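Local coordinates for methyltransferase (PDB 3GIW), which binds S-adenosyl-L-homocysteine and is probably an S-adenosylmethionine-dependent methyltransferase with a Rossmann-like fold, though its precise function is not established, at residues Q100-S106 against S127-T133. Numbering follows the deposited sequence.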
loop_
_atom_site.group_PDB
_atom_site.type_symbol
_atom_site.label_atom_id
_atom_site.label_comp_id
_atom_site.label_asym_id
_atom_site.label_seq_id
_atom_site.Cartn_x
_atom_site.Cartn_y
_atom_site.Cartn_z
ATOM N N GLN A 100 13.908 0.813 9.981
ATOM C CA GLN A 100 15.122 1.361 10.612
ATOM C C GLN A 100 15.247 1.066 12.123
ATOM O O GLN A 100 16.365 1.035 12.664
ATOM C CB GLN A 100 15.280 2.860 10.284
ATOM C CG GLN A 100 15.690 3.098 8.801
ATOM C CD GLN A 100 15.831 4.554 8.404
ATOM O OE1 GLN A 100 15.500 5.460 9.177
ATOM N NE2 GLN A 100 16.371 4.785 7.223
ATOM N N SER A 101 14.117 0.820 12.776
ATOM C CA SER A 101 14.130 0.348 14.161
ATOM C C SER A 101 14.705 -1.063 14.238
ATOM O O SER A 101 15.312 -1.436 15.241
ATOM C CB SER A 101 12.721 0.395 14.769
ATOM O OG SER A 101 11.849 -0.578 14.220
ATOM N N VAL A 102 14.522 -1.852 13.183
ATOM C CA VAL A 102 15.079 -3.210 13.146
ATOM C C VAL A 102 16.554 -3.174 12.758
ATOM O O VAL A 102 17.379 -3.865 13.360
ATOM C CB VAL A 102 14.294 -4.138 12.172
ATOM C CG1 VAL A 102 15.003 -5.495 12.040
ATOM C CG2 VAL A 102 12.854 -4.319 12.636
ATOM N N ALA A 103 16.879 -2.376 11.745
ATOM C CA ALA A 103 18.202 -2.290 11.190
ATOM C C ALA A 103 18.386 -0.848 10.705
ATOM O O ALA A 103 17.821 -0.461 9.665
ATOM C CB ALA A 103 18.357 -3.296 10.030
ATOM N N PRO A 104 19.125 -0.028 11.478
ATOM C CA PRO A 104 19.258 1.397 11.144
ATOM C C PRO A 104 19.761 1.723 9.749
ATOM O O PRO A 104 19.438 2.790 9.217
ATOM C CB PRO A 104 20.253 1.928 12.191
ATOM C CG PRO A 104 20.228 0.958 13.266
ATOM C CD PRO A 104 19.834 -0.370 12.723
ATOM N N GLU A 105 20.526 0.813 9.146
ATOM C CA GLU A 105 21.070 1.030 7.813
ATOM C C GLU A 105 20.049 0.848 6.681
ATOM O O GLU A 105 20.373 1.081 5.510
ATOM C CB GLU A 105 22.306 0.125 7.595
ATOM C CG GLU A 105 22.061 -1.367 7.391
ATOM C CD GLU A 105 21.793 -2.161 8.667
ATOM O OE1 GLU A 105 21.688 -1.554 9.757
ATOM O OE2 GLU A 105 21.695 -3.425 8.561
ATOM N N SER A 106 18.823 0.461 7.027
ATOM C CA SER A 106 17.785 0.244 6.003
ATOM C C SER A 106 17.537 1.499 5.138
ATOM O O SER A 106 17.668 2.648 5.593
ATOM C CB SER A 106 16.457 -0.283 6.594
ATOM O OG SER A 106 16.623 -1.470 7.367
ATOM N N SER A 127 15.474 10.319 8.128
ATOM C CA SER A 127 16.135 9.017 8.206
ATOM C C SER A 127 17.099 8.956 9.378
ATOM O O SER A 127 17.608 9.990 9.815
ATOM C CB SER A 127 16.906 8.782 6.910
ATOM O OG SER A 127 17.538 7.510 6.905
ATOM N N THR A 128 17.341 7.753 9.899
ATOM C CA THR A 128 18.517 7.514 10.725
ATOM C C THR A 128 19.737 7.944 9.919
ATOM O O THR A 128 19.692 7.947 8.689
ATOM C CB THR A 128 18.704 6.023 11.043
ATOM O OG1 THR A 128 18.674 5.280 9.818
ATOM C CG2 THR A 128 17.644 5.500 12.002
ATOM N N PRO A 129 20.836 8.330 10.601
ATOM C CA PRO A 129 22.072 8.642 9.871
ATOM C C PRO A 129 22.689 7.451 9.128
ATOM O O PRO A 129 23.307 7.638 8.073
ATOM C CB PRO A 129 23.026 9.167 10.962
ATOM C CG PRO A 129 22.432 8.752 12.260
ATOM C CD PRO A 129 20.961 8.536 12.055
ATOM N N GLU A 130 22.515 6.244 9.667
ATOM C CA GLU A 130 23.051 5.025 9.051
ATOM C C GLU A 130 22.317 4.644 7.762
ATOM O O GLU A 130 22.876 3.960 6.886
ATOM C CB GLU A 130 22.946 3.842 10.024
ATOM C CG GLU A 130 23.771 3.986 11.308
ATOM C CD GLU A 130 23.046 4.653 12.449
ATOM O OE1 GLU A 130 21.980 5.255 12.228
ATOM O OE2 GLU A 130 23.574 4.608 13.590
ATOM N N GLY A 131 21.060 5.062 7.667
ATOM C CA GLY A 131 20.170 4.651 6.580
ATOM C C GLY A 131 19.960 5.758 5.572
ATOM O O GLY A 131 20.618 6.808 5.630
ATOM N N ARG A 132 19.041 5.533 4.633
ATOM C CA ARG A 132 18.714 6.542 3.617
ATOM C C ARG A 132 17.243 6.440 3.268
ATOM O O ARG A 132 16.730 5.347 3.153
ATOM C CB ARG A 132 19.473 6.337 2.304
ATOM C CG ARG A 132 20.972 6.096 2.396
ATOM C CD ARG A 132 21.516 5.689 1.017
ATOM N NE ARG A 132 22.971 5.518 1.031
ATOM C CZ ARG A 132 23.727 5.234 -0.038
ATOM N NH1 ARG A 132 23.172 5.066 -1.238
ATOM N NH2 ARG A 132 25.051 5.123 0.092
ATOM N N THR A 133 16.599 7.570 3.037
ATOM C CA THR A 133 15.251 7.587 2.449
ATOM C C THR A 133 15.158 8.668 1.375
ATOM O O THR A 133 15.894 9.678 1.395
ATOM C CB THR A 133 14.147 7.811 3.501
ATOM O OG1 THR A 133 14.238 9.152 3.997
ATOM C CG2 THR A 133 14.258 6.820 4.634
HETATM O O HOH W 1 22.401 2.327 4.343
#
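The side chain of Q100, on the last turn of helix 95-102, lies against S127, T128 and the G131-R132 backbone and shows how one buried amide can join two loops. Q100 OE1 accepts a nearly linear hydrogen bond from T128 N (3.0 Å), while Q100 NE2 donates both to S127 OG (3.0 Å) and, within its own segment, to S106 O (3.0 Å). Beside it, T128 OG1 donates to P104 O at 2.7 Å, tying the type I turn A103-S106 to the second loop. Between these links the backbones come close, with E105 CA 3.9 Å from G131 CA; a CB on G131 would clash with S106 O, P104 O and Q100 NE2. A water donates to both E105 O and E130 O at the exposed margin. Where the loops give way to strands, a weak hydrogen bond from R132 N to S106 O (3.3 Å) precedes the backbone pairing of R132 with V108, opening the parallel pair 107-112 and 132-137 at the edge of a Rossmann-like methyltransferase sheet.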